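Local coordinates for protein teicoplanin pseudoaglycone deacetylases Orf2 (Actinoplanes teichomyceticus, PDB 3DFM) that probably removes an acetyl group from a sugar of the teicoplanin pseudoaglycone, as a zinc-dependent hydrolase of the PIG-L family, at residues A[39-44]-A[89-94]; A[54-59]-A[98-103]; A[184-189]-A[261-266]. All coordinates share one frame; numbering follows the deposited sequence.

Contact 1: A[39-44]-A[89-94]; sequences LVYTVF and AHRHGR. With ZN (zinc ion), chain D.
Tyr41 lies against Arg91 and Gly93 where two parallel strands, their short axes only 20° apart, pair in register from Leu39 with Ala89 to Thr42 with His92. Starting at its root, Tyr41 CB is 4.0 Å from Arg91 O, the carbonyl that also takes the Thr42 amide. With CG swung anti to the backbone N (chi1 163°), the ring runs along the neighbouring strand: Tyr41 CD1 comes to 3.4 Å from Arg91 O and is also near the aliphatic CG of Arg91, while Tyr41 CE1 settles 3.5 Å from Gly93 CA. At the tip, Tyr41 OH is 4.0 Å from Gly93 CA. A beta carbon on Gly93 would be driven into the carbonyl oxygens of Thr42 and Val43 and crowd the phenol. Arg91 runs on away from the ring, its guanidinium plane turned 85° from the ring plane, to a salt bridge with Glu146. Backbone bonds fasten both ends, from Val40 N to Ala89 O at 2.9 Å and from Gly93 N to Thr42 O, also 2.9 Å. On the face that carries Val40 and Thr42, His90 NE2 binds a zinc ion at 2.2 Å, and His92 NE2 is hydrogen-bonded to Asp79. Strand 89-92 is an edge strand of the sheet, joined to strand 37-42 by a helical beta-alpha-beta crossover, as in Rossmann-like folds.

Contact 2: A[54-59]-A[98-103]; sequences PAAQRM and SIYRKL. With SO4 (sulfate ion), chain H.
Ser98 OG donates a hydrogen bond of 2.8 Å to sulfate O2, beside the place where Ile99 packs on Ala56 and Met59 of helix 54-62. The anion, probably from the crystallisation liquor, is also hydrogen-bonded to His161 NE2, and the CE methyl of Met59, present as selenomethionine, approaches sulfate O1 to 4.0 Å. Between the two segments themselves the meeting is apolar. Ile99 does most of the touching. Its CG1 occupies the crowded position between backbone N and carbonyl carbon (chi1 44°), which carries Ile99 CD1 over the helix surface, 4.0 Å from Ala56 CB and 4.1 Å from Met59 CB. Ile99 CG1 also stands 3.8 Å above the centre of the Tyr100 ring, so one branch serves both the helix and the aromatic group that follows it. Ala56 offers a single methyl to several neighbours: Ala56 CB is 3.6 Å from Ile99 O and 3.9 Å from Tyr100 CE1. Having no longer side chain, Ala56 lets the loop come close, with its CA only 5.2 Å from Ile99 CA. Polar ends are turned to partners beyond this patch. Tyr100 OH is hydrogen-bonded to His60 NE2, which ties the ring to a later turn of the same helix, and Arg101 NH2 makes a salt bridge to Asp163, a zinc ligand. Ser53 OG accepts the Ala56 amide and reaches Ile99 O through a weak hydrogen bond. The chemistry implies a division of labour: shape and apolar burial join loop to helix, Ser98 together with His161 holds the sulfate, and Arg101 separately braces the zinc ligand Asp163.

Contact 3: A[184-189]-A[261-266]; sequences LWEDLP and GETTWP. With ZN (zinc ion), chain E.
Leu184 and Trp265 form a hydrogen-bonded antiparallel pair, with Leu184 N to Trp265 O at 2.8 Å and Trp265 N to Leu184 O at 2.9 Å, and the pairing runs on past strand 182-185 through a bond from Glu186 N to Thr263 O. Trp265 brings the rim of its benzene ring to segment 184-189: Trp265 CE3 lies 3.4 Å from Leu184 O, near the ring plane, CZ3 meets Glu186 CA at 3.6 Å, and CH2 touches Glu186 CB at 3.7 Å. Thr263 CG2 sits over one face of the indole, toward its rim. Glu186 leaves this aromatic edge fully extended, CG anti to the backbone N (chi1 178°), and its carboxylate is turned 89° from the indole plane. Glu186 OE2 binds a zinc ion at 2.0 Å, with His250 and a water among the ligands, while OE1 accepts a hydrogen bond from a second water that in turn accepts Thr263 N. Were Trp265 an alanine, a gap would probably open beside Glu186, leaving the stem of this zinc ligand freer to shift. On the other face, Thr264 CG2 packs 3.9 Å from Trp185 CA, and Thr264 OG1 is hydrogen-bonded to Arg183. Trp185 lies against helix 19-33, Leu184 and Trp185 both reach strand 151-155, and Trp265 packs on Leu206 and Ala209 of strand 204-211, beyond the pair.

Overall arrangement
Contacts 1 and 3 belong to one mixed sheet, on opposite sides of the chain's centre, with their own centres 19 Å apart. Between them run strands 9-14 and 151-155. Contact 2 lies farther out, its centre 21 Å from that of contact 1 and 28 Å from that of contact 3; it touches contact 1 where Phe44 CE1 packs 3.4 Å from Arg101 NH1. All three approach the two zinc sites that share His16, one completed by Asp19 and His164, the other by Asp97 and Asp163, and probably catalytic: the Thr42 side chain is about 5 Å from that of His16, Trp185 about 5 Å from Asp19, and Ile99 about 7 Å from Asp163. The zinc ions at His90 and Glu186 are separate sites.

Contact 1: A[39-44]-A[89-94]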
loop_
_atom_site.group_PDB
_atom_site.type_symbol
_atom_site.label_atom_id
_atom_site.label_comp_id
_atom_site.label_asym_id
_atom_site.label_seq_id
_atom_site.Cartn_x
_atom_site.Cartn_y
_atom_site.Cartn_z
ATOM N N LEU A 39 -3.136 4.093 13.214
ATOM C CA LEU A 39 -2.367 2.860 13.078
ATOM C C LEU A 39 -2.201 2.491 11.608
ATOM O O LEU A 39 -3.184 2.437 10.882
ATOM C CB LEU A 39 -3.064 1.721 13.823
ATOM C CG LEU A 39 -2.391 0.350 13.736
ATOM C CD1 LEU A 39 -0.995 0.367 14.363
ATOM C CD2 LEU A 39 -3.252 -0.704 14.395
ATOM N N VAL A 40 -0.958 2.262 11.178
ATOM C CA VAL A 40 -0.671 1.827 9.796
ATOM C C VAL A 40 -0.227 0.362 9.796
ATOM O O VAL A 40 0.905 0.037 10.148
ATOM C CB VAL A 40 0.405 2.699 9.100
ATOM C CG1 VAL A 40 0.622 2.232 7.647
ATOM C CG2 VAL A 40 0.024 4.183 9.131
ATOM N N TYR A 41 -1.148 -0.506 9.408
ATOM C CA TYR A 41 -0.926 -1.935 9.321
ATOM C C TYR A 41 -0.571 -2.265 7.871
ATOM O O TYR A 41 -1.298 -1.883 6.954
ATOM C CB TYR A 41 -2.200 -2.681 9.753
ATOM C CG TYR A 41 -2.271 -4.146 9.351
ATOM C CD1 TYR A 41 -1.371 -5.077 9.870
ATOM C CD2 TYR A 41 -3.236 -4.595 8.452
ATOM C CE1 TYR A 41 -1.427 -6.433 9.505
ATOM C CE2 TYR A 41 -3.305 -5.944 8.074
ATOM C CZ TYR A 41 -2.393 -6.855 8.600
ATOM O OH TYR A 41 -2.439 -8.187 8.237
ATOM N N THR A 42 0.549 -2.956 7.683
ATOM C CA THR A 42 1.003 -3.358 6.346
ATOM C C THR A 42 0.778 -4.855 6.180
ATOM O O THR A 42 1.282 -5.653 6.971
ATOM C CB THR A 42 2.501 -2.968 6.129
ATOM O OG1 THR A 42 2.595 -1.535 6.131
ATOM C CG2 THR A 42 3.028 -3.500 4.769
ATOM N N VAL A 43 0.017 -5.231 5.152
ATOM C CA VAL A 43 -0.327 -6.635 4.922
ATOM C C VAL A 43 0.886 -7.498 4.550
ATOM O O VAL A 43 1.217 -8.443 5.262
ATOM C CB VAL A 43 -1.429 -6.768 3.847
ATOM C CG1 VAL A 43 -1.740 -8.218 3.584
ATOM C CG2 VAL A 43 -2.695 -6.019 4.279
ATOM N N PHE A 44 1.546 -7.159 3.439
ATOM C CA PHE A 44 2.643 -7.965 2.919
ATOM C C PHE A 44 3.999 -7.634 3.544
ATOM O O PHE A 44 4.938 -7.220 2.870
ATOM C CB PHE A 44 2.651 -7.977 1.363
ATOM C CG PHE A 44 1.435 -8.605 0.799
ATOM C CD1 PHE A 44 1.317 -9.982 0.754
ATOM C CD2 PHE A 44 0.351 -7.830 0.416
ATOM C CE1 PHE A 44 0.163 -10.576 0.281
ATOM C CE2 PHE A 44 -0.819 -8.426 -0.068
ATOM C CZ PHE A 44 -0.911 -9.796 -0.123
ATOM N N ALA A 89 1.662 5.063 14.599
ATOM C CA ALA A 89 2.042 3.710 14.961
ATOM C C ALA A 89 2.047 2.800 13.739
ATOM O O ALA A 89 1.391 3.094 12.739
ATOM C CB ALA A 89 1.068 3.166 15.994
ATOM N N HIS A 90 2.752 1.676 13.869
ATOM C CA HIS A 90 2.856 0.659 12.837
ATOM C C HIS A 90 2.469 -0.712 13.362
ATOM O O HIS A 90 2.570 -0.991 14.570
ATOM C CB HIS A 90 4.291 0.561 12.322
ATOM C CG HIS A 90 5.270 0.061 13.334
ATOM N ND1 HIS A 90 5.850 0.884 14.279
ATOM C CD2 HIS A 90 5.787 -1.176 13.545
ATOM C CE1 HIS A 90 6.665 0.173 15.038
ATOM N NE2 HIS A 90 6.655 -1.074 14.606
ATOM N N ARG A 91 2.070 -1.574 12.433
ATOM C CA ARG A 91 1.840 -2.984 12.716
ATOM C C ARG A 91 2.205 -3.779 11.468
ATOM O O ARG A 91 1.648 -3.532 10.412
ATOM C CB ARG A 91 0.381 -3.226 13.082
ATOM C CG ARG A 91 0.112 -4.644 13.587
ATOM C CD ARG A 91 -1.294 -4.771 14.173
ATOM N NE ARG A 91 -1.646 -6.167 14.456
ATOM C CZ ARG A 91 -2.380 -6.545 15.504
ATOM N NH1 ARG A 91 -2.819 -5.639 16.374
ATOM N NH2 ARG A 91 -2.674 -7.825 15.692
ATOM N N HIS A 92 3.145 -4.710 11.590
ATOM C CA HIS A 92 3.602 -5.500 10.446
ATOM C C HIS A 92 2.959 -6.882 10.355
ATOM O O HIS A 92 3.126 -7.733 11.240
ATOM C CB HIS A 92 5.129 -5.594 10.418
ATOM C CG HIS A 92 5.801 -4.269 10.235
ATOM N ND1 HIS A 92 7.022 -3.965 10.795
ATOM C CD2 HIS A 92 5.400 -3.158 9.577
ATOM C CE1 HIS A 92 7.364 -2.734 10.455
ATOM N NE2 HIS A 92 6.390 -2.220 9.724
ATOM N N GLY A 93 2.214 -7.074 9.274
ATOM C CA GLY A 93 1.525 -8.315 9.000
ATOM C C GLY A 93 2.386 -9.514 8.676
ATOM O O GLY A 93 3.585 -9.395 8.355
ATOM N N ARG A 94 1.738 -10.671 8.687
ATOM C CA ARG A 94 2.397 -11.959 8.471
ATOM C C ARG A 94 2.501 -12.423 7.002
ATOM O O ARG A 94 3.150 -13.434 6.736
ATOM C CB ARG A 94 1.639 -13.035 9.249
ATOM C CG ARG A 94 0.280 -13.362 8.624
ATOM C CD ARG A 94 -0.402 -14.449 9.390
ATOM N NE ARG A 94 -1.825 -14.576 9.080
ATOM C CZ ARG A 94 -2.357 -15.482 8.261
ATOM N NH1 ARG A 94 -1.588 -16.340 7.588
ATOM N NH2 ARG A 94 -3.668 -15.497 8.091
HETATM ZN ZN ZN D . 7.300 -2.775 15.850
#

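Contact 2: A[54-59]-A[98-103]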
loop_
_atom_site.group_PDB
_atom_site.type_symbol
_atom_site.label_atom_id
_atom_site.label_comp_id
_atom_site.label_asym_id
_atom_site.label_seq_id
_atom_site.Cartn_x
_atom_site.Cartn_y
_atom_site.Cartn_z
ATOM N N PRO A 54 15.411 -16.730 -7.434
ATOM C CA PRO A 54 16.159 -15.793 -8.289
ATOM C C PRO A 54 15.509 -14.416 -8.446
ATOM O O PRO A 54 16.217 -13.411 -8.402
ATOM C CB PRO A 54 16.199 -16.506 -9.643
ATOM C CG PRO A 54 16.135 -17.955 -9.292
ATOM C CD PRO A 54 15.202 -18.030 -8.104
ATOM N N ALA A 55 14.186 -14.366 -8.630
ATOM C CA ALA A 55 13.486 -13.093 -8.803
ATOM C C ALA A 55 13.551 -12.217 -7.542
ATOM O O ALA A 55 13.689 -10.995 -7.644
ATOM C CB ALA A 55 12.043 -13.323 -9.207
ATOM N N ALA A 56 13.460 -12.846 -6.368
ATOM C CA ALA A 56 13.595 -12.151 -5.090
ATOM C C ALA A 56 15.021 -11.638 -4.911
ATOM O O ALA A 56 15.237 -10.481 -4.543
ATOM C CB ALA A 56 13.203 -13.070 -3.936
ATOM N N GLN A 57 15.987 -12.504 -5.198
ATOM C CA GLN A 57 17.401 -12.158 -5.113
ATOM C C GLN A 57 17.717 -10.938 -5.965
ATOM O O GLN A 57 18.417 -10.024 -5.520
ATOM C CB GLN A 57 18.270 -13.346 -5.528
ATOM C CG GLN A 57 18.220 -14.511 -4.567
ATOM C CD GLN A 57 19.090 -15.668 -5.011
ATOM O OE1 GLN A 57 20.238 -15.479 -5.421
ATOM N NE2 GLN A 57 18.552 -16.875 -4.924
ATOM N N ARG A 58 17.187 -10.925 -7.183
ATOM C CA ARG A 58 17.317 -9.778 -8.073
ATOM C C ARG A 58 16.689 -8.519 -7.461
ATOM O O ARG A 58 17.340 -7.476 -7.384
ATOM C CB ARG A 58 16.703 -10.096 -9.432
ATOM C CG ARG A 58 16.940 -9.017 -10.470
ATOM C CD ARG A 58 15.910 -9.090 -11.575
ATOM N NE ARG A 58 15.701 -7.786 -12.212
ATOM C CZ ARG A 58 14.787 -6.895 -11.828
ATOM N NH1 ARG A 58 13.991 -7.148 -10.791
ATOM N NH2 ARG A 58 14.667 -5.742 -12.481
HETATM N N MSE A 59 15.438 -8.617 -7.012
HETATM C CA MSE A 59 14.794 -7.502 -6.294
HETATM C C MSE A 59 15.635 -6.974 -5.134
HETATM O O MSE A 59 15.753 -5.762 -4.956
HETATM C CB MSE A 59 13.394 -7.885 -5.791
HETATM C CG MSE A 59 12.314 -7.758 -6.829
HETATM SE SE MSE A 59 12.118 -5.931 -7.511
HETATM C CE MSE A 59 10.709 -5.256 -6.338
ATOM N N SER A 98 4.685 -11.035 -2.810
ATOM C CA SER A 98 4.633 -11.846 -4.036
ATOM C C SER A 98 5.934 -12.618 -4.377
ATOM O O SER A 98 5.868 -13.780 -4.799
ATOM C CB SER A 98 4.209 -10.979 -5.226
ATOM O OG SER A 98 5.265 -10.092 -5.561
ATOM N N ILE A 99 7.094 -11.994 -4.183
ATOM C CA ILE A 99 8.393 -12.613 -4.556
ATOM C C ILE A 99 8.835 -13.732 -3.616
ATOM O O ILE A 99 9.838 -14.413 -3.866
ATOM C CB ILE A 99 9.570 -11.580 -4.650
ATOM C CG1 ILE A 99 9.555 -10.609 -3.464
ATOM C CG2 ILE A 99 9.555 -10.818 -5.979
ATOM C CD1 ILE A 99 10.892 -9.888 -3.245
ATOM N N TYR A 100 8.105 -13.914 -2.524
ATOM C CA TYR A 100 8.429 -14.950 -1.556
ATOM C C TYR A 100 7.404 -16.104 -1.532
ATOM O O TYR A 100 7.667 -17.141 -0.934
ATOM C CB TYR A 100 8.586 -14.350 -0.144
ATOM C CG TYR A 100 9.513 -13.151 -0.058
ATOM C CD1 TYR A 100 10.852 -13.236 -0.484
ATOM C CD2 TYR A 100 9.063 -11.945 0.459
ATOM C CE1 TYR A 100 11.707 -12.136 -0.405
ATOM C CE2 TYR A 100 9.907 -10.839 0.548
ATOM C CZ TYR A 100 11.231 -10.946 0.111
ATOM O OH TYR A 100 12.055 -9.850 0.199
ATOM N N ARG A 101 6.253 -15.922 -2.170
ATOM C CA ARG A 101 5.182 -16.924 -2.144
ATOM C C ARG A 101 5.436 -18.062 -3.135
ATOM O O ARG A 101 6.032 -17.852 -4.205
ATOM C CB ARG A 101 3.810 -16.284 -2.413
ATOM C CG ARG A 101 3.425 -15.211 -1.413
ATOM C CD ARG A 101 1.912 -14.950 -1.351
ATOM N NE ARG A 101 1.343 -14.337 -2.554
ATOM C CZ ARG A 101 1.365 -13.040 -2.855
ATOM N NH1 ARG A 101 1.960 -12.167 -2.067
ATOM N NH2 ARG A 101 0.777 -12.606 -3.963
ATOM N N LYS A 102 5.016 -19.268 -2.746
ATOM C CA LYS A 102 5.022 -20.427 -3.636
ATOM C C LYS A 102 3.595 -20.821 -3.970
ATOM O O LYS A 102 2.660 -20.482 -3.245
ATOM C CB LYS A 102 5.758 -21.619 -3.019
ATOM C CG LYS A 102 7.251 -21.454 -2.993
ATOM C CD LYS A 102 7.985 -22.776 -2.801
ATOM C CE LYS A 102 9.487 -22.550 -2.880
ATOM N NZ LYS A 102 10.295 -23.795 -2.728
ATOM N N LEU A 103 3.430 -21.523 -5.082
ATOM C CA LEU A 103 2.129 -22.015 -5.484
ATOM C C LEU A 103 1.913 -23.402 -4.866
ATOM O O LEU A 103 2.880 -24.035 -4.423
ATOM C CB LEU A 103 2.044 -22.066 -7.009
ATOM C CG LEU A 103 2.324 -20.788 -7.811
ATOM C CD1 LEU A 103 2.200 -21.068 -9.295
ATOM C CD2 LEU A 103 1.399 -19.668 -7.396
HETATM S S SO4 H . 6.243 -6.487 -5.246
HETATM O O1 SO4 H . 7.461 -7.281 -5.210
HETATM O O2 SO4 H . 5.144 -7.347 -4.943
HETATM O O3 SO4 H . 6.497 -5.386 -4.332
HETATM O O4 SO4 H . 6.030 -5.986 -6.582
#

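Contact 3: A[184-189]-A[261-266]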
loop_
_atom_site.group_PDB
_atom_site.type_symbol
_atom_site.label_atom_id
_atom_site.label_comp_id
_atom_site.label_asym_id
_atom_site.label_seq_id
_atom_site.Cartn_x
_atom_site.Cartn_y
_atom_site.Cartn_z
ATOM N N LEU A 184 -10.729 4.784 0.002
ATOM C CA LEU A 184 -9.543 4.343 -0.741
ATOM C C LEU A 184 -8.705 5.551 -1.159
ATOM O O LEU A 184 -9.251 6.533 -1.635
ATOM C CB LEU A 184 -9.915 3.493 -1.967
ATOM C CG LEU A 184 -10.880 2.321 -1.733
ATOM C CD1 LEU A 184 -11.217 1.636 -3.044
ATOM C CD2 LEU A 184 -10.347 1.310 -0.724
ATOM N N TRP A 185 -7.389 5.460 -0.972
ATOM C CA TRP A 185 -6.462 6.476 -1.447
ATOM C C TRP A 185 -6.043 6.200 -2.890
ATOM O O TRP A 185 -6.102 5.069 -3.356
ATOM C CB TRP A 185 -5.227 6.577 -0.543
ATOM C CG TRP A 185 -4.304 5.361 -0.461
ATOM C CD1 TRP A 185 -3.589 4.773 -1.489
ATOM C CD2 TRP A 185 -3.948 4.652 0.730
ATOM N NE1 TRP A 185 -2.848 3.719 -1.003
ATOM C CE2 TRP A 185 -3.043 3.632 0.359
ATOM C CE3 TRP A 185 -4.312 4.778 2.085
ATOM C CZ2 TRP A 185 -2.500 2.734 1.293
ATOM C CZ3 TRP A 185 -3.774 3.874 3.015
ATOM C CH2 TRP A 185 -2.882 2.865 2.610
ATOM N N GLU A 186 -5.632 7.252 -3.585
ATOM C CA GLU A 186 -5.104 7.120 -4.925
ATOM C C GLU A 186 -3.668 6.629 -4.817
ATOM O O GLU A 186 -2.825 7.317 -4.229
ATOM C CB GLU A 186 -5.152 8.478 -5.617
ATOM C CG GLU A 186 -4.577 8.470 -7.016
ATOM C CD GLU A 186 -4.557 9.858 -7.641
ATOM O OE1 GLU A 186 -4.254 10.850 -6.935
ATOM O OE2 GLU A 186 -4.836 9.944 -8.849
ATOM N N ASP A 187 -3.397 5.450 -5.378
ATOM C CA ASP A 187 -2.063 4.825 -5.291
ATOM C C ASP A 187 -0.984 5.686 -5.943
ATOM O O ASP A 187 -1.088 6.019 -7.129
ATOM C CB ASP A 187 -2.052 3.443 -5.956
ATOM C CG ASP A 187 -3.169 2.530 -5.458
ATOM O OD1 ASP A 187 -2.864 1.460 -4.891
ATOM O OD2 ASP A 187 -4.348 2.891 -5.628
ATOM N N LEU A 188 0.053 6.034 -5.178
ATOM C CA LEU A 188 1.193 6.782 -5.726
ATOM C C LEU A 188 2.498 6.013 -5.555
ATOM O O LEU A 188 2.667 5.300 -4.559
ATOM C CB LEU A 188 1.298 8.164 -5.077
ATOM C CG LEU A 188 0.141 9.144 -5.251
ATOM C CD1 LEU A 188 0.411 10.388 -4.407
ATOM C CD2 LEU A 188 -0.086 9.502 -6.707
ATOM N N PRO A 189 3.445 6.162 -6.506
ATOM C CA PRO A 189 3.372 7.009 -7.701
ATOM C C PRO A 189 2.575 6.419 -8.876
ATOM O O PRO A 189 2.521 7.045 -9.936
ATOM C CB PRO A 189 4.848 7.192 -8.086
ATOM C CG PRO A 189 5.510 5.959 -7.646
ATOM C CD PRO A 189 4.743 5.471 -6.408
ATOM N N GLY A 261 -2.033 17.935 -1.545
ATOM C CA GLY A 261 -3.224 17.206 -1.168
ATOM C C GLY A 261 -3.232 15.810 -1.736
ATOM O O GLY A 261 -2.488 15.501 -2.667
ATOM N N GLU A 262 -4.081 14.971 -1.156
ATOM C CA GLU A 262 -4.178 13.582 -1.557
ATOM C C GLU A 262 -5.628 13.251 -1.871
ATOM O O GLU A 262 -6.540 13.646 -1.130
ATOM C CB GLU A 262 -3.619 12.674 -0.454
ATOM C CG GLU A 262 -2.085 12.726 -0.337
ATOM C CD GLU A 262 -1.571 12.447 1.062
ATOM O OE1 GLU A 262 -0.358 12.211 1.188
ATOM O OE2 GLU A 262 -2.365 12.445 2.037
ATOM N N THR A 263 -5.819 12.532 -2.978
ATOM C CA THR A 263 -7.133 12.075 -3.450
ATOM C C THR A 263 -7.574 10.782 -2.745
ATOM O O THR A 263 -6.840 9.790 -2.718
ATOM C CB THR A 263 -7.088 11.827 -4.979
ATOM O OG1 THR A 263 -6.764 13.049 -5.659
ATOM C CG2 THR A 263 -8.415 11.313 -5.505
ATOM N N THR A 264 -8.768 10.825 -2.151
ATOM C CA THR A 264 -9.430 9.625 -1.631
ATOM C C THR A 264 -10.882 9.559 -2.133
ATOM O O THR A 264 -11.484 10.585 -2.480
ATOM C CB THR A 264 -9.422 9.554 -0.077
ATOM O OG1 THR A 264 -10.094 10.696 0.462
ATOM C CG2 THR A 264 -7.991 9.520 0.473
ATOM N N TRP A 265 -11.426 8.344 -2.168
ATOM C CA TRP A 265 -12.822 8.088 -2.511
ATOM C C TRP A 265 -13.464 7.230 -1.402
ATOM O O TRP A 265 -12.869 6.241 -0.965
ATOM C CB TRP A 265 -12.918 7.275 -3.798
ATOM C CG TRP A 265 -12.331 7.876 -5.034
ATOM C CD1 TRP A 265 -12.988 8.604 -5.978
ATOM C CD2 TRP A 265 -10.978 7.752 -5.486
ATOM N NE1 TRP A 265 -12.126 8.959 -6.995
ATOM C CE2 TRP A 265 -10.883 8.449 -6.716
ATOM C CE3 TRP A 265 -9.838 7.118 -4.976
ATOM C CZ2 TRP A 265 -9.686 8.537 -7.442
ATOM C CZ3 TRP A 265 -8.643 7.198 -5.711
ATOM C CH2 TRP A 265 -8.581 7.910 -6.920
ATOM N N PRO A 266 -14.703 7.567 -0.990
ATOM C CA PRO A 266 -15.401 6.660 -0.070
ATOM C C PRO A 266 -15.861 5.429 -0.839
ATOM O O PRO A 266 -16.137 5.533 -2.033
ATOM C CB PRO A 266 -16.607 7.480 0.390
ATOM C CG PRO A 266 -16.892 8.412 -0.765
ATOM C CD PRO A 266 -15.523 8.743 -1.342
HETATM ZN ZN ZN E . -4.908 11.853 -9.551
HETATM O O HOH W 1 -3.330 11.738 -4.542
HETATM O O HOH W 2 -7.348 12.394 -9.182
#